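Local coordinates for protein alpha-galactosidase (Lactobacillus brevis, PDB 3MI6) that probably hydrolyses terminal, non-reducing alpha-D-galactose residues in alpha-galactosides such as galacto-oligosaccharides, galactomannans and galactolipids, as a family 36 glycoside hydrolase, at residues 568-573 against 633-638; 627-632 against 663-668. All coordinates share one frame; numbering follows the deposited sequence.

Contact 1: residues 568-573 against 633-638; sequences PQAMMG and FQFGKF
Gln569 reaches the C-terminal end of helix 630-635 and gives its amide nitrogen to two backbone carbonyls. NE2 lies 2.9 Å from Gly636 O, a bond bent to 146° at the hydrogen, and 3.1 Å from Phe633 O, where the donor stands above the carbonyl plane. Both acceptors lie near the plane of the Gln569 amide, which fixes its rotation. CG sits between the backbone N and the carbonyl carbon (chi1 66°), beside the carbonyls of Phe633 and Gln634, and the chain bends at chi2. The second polar link runs through a water, which accepts from Ala570 N (3.1 Å) and donates to Gln634 O. Gln569 OE1 makes a van der Waals approach to Phe638 CB at 3.6 Å. The apolar contact is Ala570 CB against CE1 of the Phe635 ring at 3.9 Å. An alanine in place of Gln569 would probably leave the carbonyls of Phe633 and Gly636 without this shared donor and open a gap beside Phe638. The 3-10 turn 569-571 leads into barrel strand 572-576, so the contact ties the barrel to the point where helix 630-635 passes into strand 637-640. Phe638 also packs on Trp654 of the neighbouring strand, and Phe635 touches helix 305-319.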
# COMPACT_ATOMS: atom_id res chain seq x y z
N PRO D 568 -17.47 -23.15 10.93
CA PRO D 568 -18.02 -22.78 12.24
C PRO D 568 -17.32 -23.53 13.35
O PRO D 568 -16.83 -24.62 13.13
CB PRO D 568 -19.47 -23.26 12.16
CG PRO D 568 -19.69 -23.70 10.72
CD PRO D 568 -18.38 -24.00 10.15
N GLN D 569 -17.30 -22.96 14.55
CA GLN D 569 -16.57 -23.56 15.67
C GLN D 569 -17.04 -24.96 16.05
O GLN D 569 -16.29 -25.73 16.64
CB GLN D 569 -16.63 -22.65 16.90
CG GLN D 569 -18.00 -22.50 17.48
CD GLN D 569 -18.82 -21.43 16.81
OE1 GLN D 569 -18.58 -21.08 15.66
NE2 GLN D 569 -19.80 -20.89 17.53
N ALA D 570 -18.29 -25.29 15.72
CA ALA D 570 -18.80 -26.63 15.98
C ALA D 570 -17.88 -27.71 15.40
O ALA D 570 -17.76 -28.80 15.94
CB ALA D 570 -20.21 -26.76 15.42
N MSE D 571 -17.22 -27.37 14.30
CA MSE D 571 -16.38 -28.30 13.56
C MSE D 571 -14.94 -28.44 14.10
O MSE D 571 -14.23 -29.39 13.75
CB MSE D 571 -16.35 -27.89 12.10
CG MSE D 571 -17.70 -27.97 11.39
SE MSE D 571 -17.54 -27.51 9.49
CE MSE D 571 -19.45 -27.56 8.98
N MSE D 572 -14.53 -27.52 14.97
CA MSE D 572 -13.14 -27.44 15.42
C MSE D 572 -12.88 -28.06 16.80
O MSE D 572 -13.23 -27.47 17.82
CB MSE D 572 -12.69 -25.99 15.50
CG MSE D 572 -12.38 -25.31 14.18
SE MSE D 572 -12.09 -23.37 14.50
CE MSE D 572 -13.82 -22.64 13.87
N GLY D 573 -12.25 -29.22 16.83
CA GLY D 573 -11.77 -29.73 18.11
C GLY D 573 -10.71 -28.77 18.64
O GLY D 573 -9.98 -28.18 17.86
N PHE D 633 -21.21 -21.53 23.07
CA PHE D 633 -19.85 -21.68 22.59
C PHE D 633 -19.76 -22.52 21.31
O PHE D 633 -19.15 -22.13 20.32
CB PHE D 633 -19.00 -22.34 23.67
CG PHE D 633 -18.41 -21.37 24.66
CD1 PHE D 633 -17.68 -20.28 24.24
CD2 PHE D 633 -18.54 -21.58 26.02
CE1 PHE D 633 -17.13 -19.41 25.14
CE2 PHE D 633 -17.99 -20.72 26.92
CZ PHE D 633 -17.28 -19.63 26.48
N GLN D 634 -20.41 -23.67 21.32
CA GLN D 634 -20.38 -24.55 20.17
C GLN D 634 -21.26 -24.12 18.99
O GLN D 634 -20.84 -24.25 17.85
CB GLN D 634 -20.70 -25.98 20.60
CG GLN D 634 -19.68 -26.57 21.56
CD GLN D 634 -20.06 -27.97 21.95
OE1 GLN D 634 -21.15 -28.43 21.63
NE2 GLN D 634 -19.16 -28.68 22.63
N PHE D 635 -22.47 -23.60 19.23
CA PHE D 635 -23.40 -23.36 18.11
C PHE D 635 -23.85 -21.91 17.91
O PHE D 635 -24.51 -21.59 16.91
CB PHE D 635 -24.64 -24.27 18.19
CG PHE D 635 -24.31 -25.71 18.34
CD1 PHE D 635 -23.75 -26.42 17.29
CD2 PHE D 635 -24.56 -26.37 19.54
CE1 PHE D 635 -23.44 -27.75 17.41
CE2 PHE D 635 -24.25 -27.72 19.68
CZ PHE D 635 -23.69 -28.42 18.61
N GLY D 636 -23.51 -21.04 18.86
CA GLY D 636 -23.83 -19.63 18.75
C GLY D 636 -23.26 -18.99 17.50
O GLY D 636 -22.25 -19.43 16.97
N LYS D 637 -23.92 -17.94 17.03
CA LYS D 637 -23.49 -17.24 15.83
C LYS D 637 -22.13 -16.58 16.09
O LYS D 637 -21.93 -15.93 17.13
CB LYS D 637 -24.55 -16.23 15.39
CG LYS D 637 -24.26 -15.57 14.06
CD LYS D 637 -25.34 -14.59 13.64
CE LYS D 637 -26.59 -15.32 13.18
NZ LYS D 637 -27.46 -14.41 12.37
N PHE D 638 -21.21 -16.74 15.15
CA PHE D 638 -19.81 -16.37 15.38
C PHE D 638 -19.42 -15.09 14.65
O PHE D 638 -19.51 -15.00 13.43
CB PHE D 638 -18.90 -17.53 14.95
CG PHE D 638 -17.45 -17.37 15.35
CD1 PHE D 638 -16.53 -16.82 14.48
CD2 PHE D 638 -17.00 -17.84 16.58
CE1 PHE D 638 -15.18 -16.70 14.84
CE2 PHE D 638 -15.66 -17.72 16.94
CZ PHE D 638 -14.75 -17.15 16.06
O HOH W 1 -20.83 -23.53 15.41

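Contact 2: residues 627-632 against 663-668; sequences KCYRQL and QAIAAR
Leu632, on the short helix 630-635, and Ala664, on strand 663-670, mark the nearest backbone approach, with CA atoms 7.3 Å apart, a spacing bridged by side chains. Four side chains carry the contact. Ile665 sends CD1 over one face of the Tyr629 ring, a CH-pi contact with the methyl 4.2 Å from the ring centroid and 24° off the ring normal. The methyl is displaced toward the CG end of the ring, 3.9 Å from Tyr629 CG, and the two side chains cross at about a right angle. Tyr629, which follows the end of helix 613-628 and is the N-cap of helix 630-635, has CG anti to the carbonyl carbon (chi1 -68°), with CB and CG both beside the Ile665 methyl. Leu632 packs beside this pair: its CD2 touches Ile665 CG1 at 3.9 Å and lies 4.0 Å from Ala664 C, so one methyl rests on both side chain and backbone of the strand. Gln663 meets the ring at its edge instead. Its chain bends at chi2, and OE1 lies in the plane of the Tyr629 ring, 3.8 Å from CE1, with the amide turned 42° from the ring. Around them, Phe625 meets the Tyr629 ring, Val656 lies against Leu632, and Phe599 touches Ile665. The association is therefore by shape and apolar burial, with the side-chain amide oxygen of Gln663 set at the ring's C-H edge; helix 630-635, with the junction residue before it, is joined here to the C-terminal sheet by packing of aliphatic and aromatic groups.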
# COMPACT_ATOMS: atom_id res chain seq x y z
N LYS D 627 -19.50 -26.11 30.23
CA LYS D 627 -20.75 -26.86 30.18
C LYS D 627 -21.97 -25.93 30.29
O LYS D 627 -22.95 -26.09 29.56
CB LYS D 627 -20.80 -27.91 31.29
CG LYS D 627 -19.88 -29.11 31.13
CD LYS D 627 -20.07 -30.06 32.31
CE LYS D 627 -19.33 -31.37 32.12
NZ LYS D 627 -19.64 -32.34 33.21
N CYS D 628 -21.89 -24.97 31.21
CA CYS D 628 -22.95 -23.98 31.45
C CYS D 628 -23.29 -23.28 30.15
O CYS D 628 -24.44 -22.99 29.87
CB CYS D 628 -22.48 -22.97 32.52
SG CYS D 628 -23.68 -21.77 33.29
N TYR D 629 -22.28 -23.02 29.33
CA TYR D 629 -22.50 -22.22 28.15
C TYR D 629 -22.15 -22.99 26.89
O TYR D 629 -21.72 -22.40 25.89
CB TYR D 629 -21.67 -20.93 28.22
CG TYR D 629 -22.11 -19.94 29.27
CD1 TYR D 629 -23.19 -19.10 29.06
CD2 TYR D 629 -21.44 -19.84 30.48
CE1 TYR D 629 -23.61 -18.19 30.02
CE2 TYR D 629 -21.84 -18.93 31.44
CZ TYR D 629 -22.93 -18.11 31.20
OH TYR D 629 -23.35 -17.21 32.15
N ARG D 630 -22.34 -24.30 26.93
CA ARG D 630 -21.88 -25.11 25.82
C ARG D 630 -22.64 -24.80 24.52
O ARG D 630 -22.03 -24.73 23.46
CB ARG D 630 -21.96 -26.60 26.16
CG ARG D 630 -21.07 -27.51 25.30
CD ARG D 630 -21.71 -28.86 25.21
NE ARG D 630 -21.11 -29.90 26.04
CZ ARG D 630 -21.59 -30.32 27.20
NH1 ARG D 630 -22.68 -29.77 27.72
NH2 ARG D 630 -20.97 -31.29 27.86
N GLN D 631 -23.95 -24.60 24.62
CA GLN D 631 -24.78 -24.32 23.45
C GLN D 631 -24.34 -23.03 22.75
O GLN D 631 -24.31 -22.93 21.51
CB GLN D 631 -26.24 -24.23 23.88
CG GLN D 631 -27.25 -24.20 22.75
CD GLN D 631 -27.33 -25.51 21.99
OE1 GLN D 631 -26.97 -26.55 22.52
NE2 GLN D 631 -27.80 -25.45 20.74
N LEU D 632 -23.98 -22.05 23.57
CA LEU D 632 -23.52 -20.76 23.09
C LEU D 632 -22.15 -20.89 22.38
O LEU D 632 -21.97 -20.44 21.25
CB LEU D 632 -23.43 -19.80 24.27
CG LEU D 632 -23.11 -18.34 24.00
CD1 LEU D 632 -24.01 -17.79 22.89
CD2 LEU D 632 -23.24 -17.50 25.27
N GLN D 663 -27.95 -13.60 24.97
CA GLN D 663 -26.72 -13.99 25.63
C GLN D 663 -25.57 -13.89 24.66
O GLN D 663 -25.76 -14.03 23.45
CB GLN D 663 -26.82 -15.41 26.19
CG GLN D 663 -27.77 -15.58 27.38
CD GLN D 663 -27.21 -16.52 28.46
OE1 GLN D 663 -26.72 -16.06 29.51
NE2 GLN D 663 -27.27 -17.83 28.19
N ALA D 664 -24.38 -13.60 25.18
CA ALA D 664 -23.18 -13.56 24.35
C ALA D 664 -21.93 -13.75 25.18
O ALA D 664 -21.90 -13.37 26.34
CB ALA D 664 -23.09 -12.27 23.56
N ILE D 665 -20.92 -14.37 24.59
CA ILE D 665 -19.59 -14.35 25.17
C ILE D 665 -18.56 -13.81 24.19
O ILE D 665 -18.41 -14.33 23.08
CB ILE D 665 -19.18 -15.72 25.67
CG1 ILE D 665 -19.98 -16.05 26.93
CG2 ILE D 665 -17.70 -15.74 25.97
CD1 ILE D 665 -19.74 -17.45 27.48
N ALA D 666 -17.87 -12.75 24.60
CA ALA D 666 -16.81 -12.14 23.81
C ALA D 666 -15.46 -12.45 24.45
O ALA D 666 -15.38 -12.77 25.63
CB ALA D 666 -17.01 -10.63 23.72
N ALA D 667 -14.40 -12.38 23.66
CA ALA D 667 -13.09 -12.64 24.21
C ALA D 667 -12.11 -11.79 23.46
O ALA D 667 -12.19 -11.70 22.24
CB ALA D 667 -12.74 -14.09 24.08
N ARG D 668 -11.20 -11.15 24.19
CA ARG D 668 -10.10 -10.40 23.62
C ARG D 668 -8.80 -11.02 24.12
O ARG D 668 -8.59 -11.19 25.32
CB ARG D 668 -10.18 -8.95 24.06
CG ARG D 668 -9.18 -8.03 23.47
CD ARG D 668 -9.45 -6.63 24.00
NE ARG D 668 -8.59 -5.62 23.40
CZ ARG D 668 -7.45 -5.19 23.93
NH1 ARG D 668 -7.02 -5.69 25.08
NH2 ARG D 668 -6.73 -4.27 23.31

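The two contacts lie with their centres about 10 Å apart and touch where Phe633 CZ meets Ile665 CD1. Helix 630-635 serves both, with Leu632 facing strand 663-670 in contact 2 and its C-terminal end meeting segment 568-573 in contact 1. Along the chain the segments alternate: 568-573, 627-632, 633-638, then 663-668. Both contacts also reach the antiparallel C-terminal sheet, through strand 637-640 at its outer side and through strand 663-670 further in. The chain thus leaves the closed eight-stranded parallel barrel of the melibiase (TIM-barrel) domain by a helical linker held on one side to the barrel and on the other to the sheet, joining the two domains away from the predicted active site.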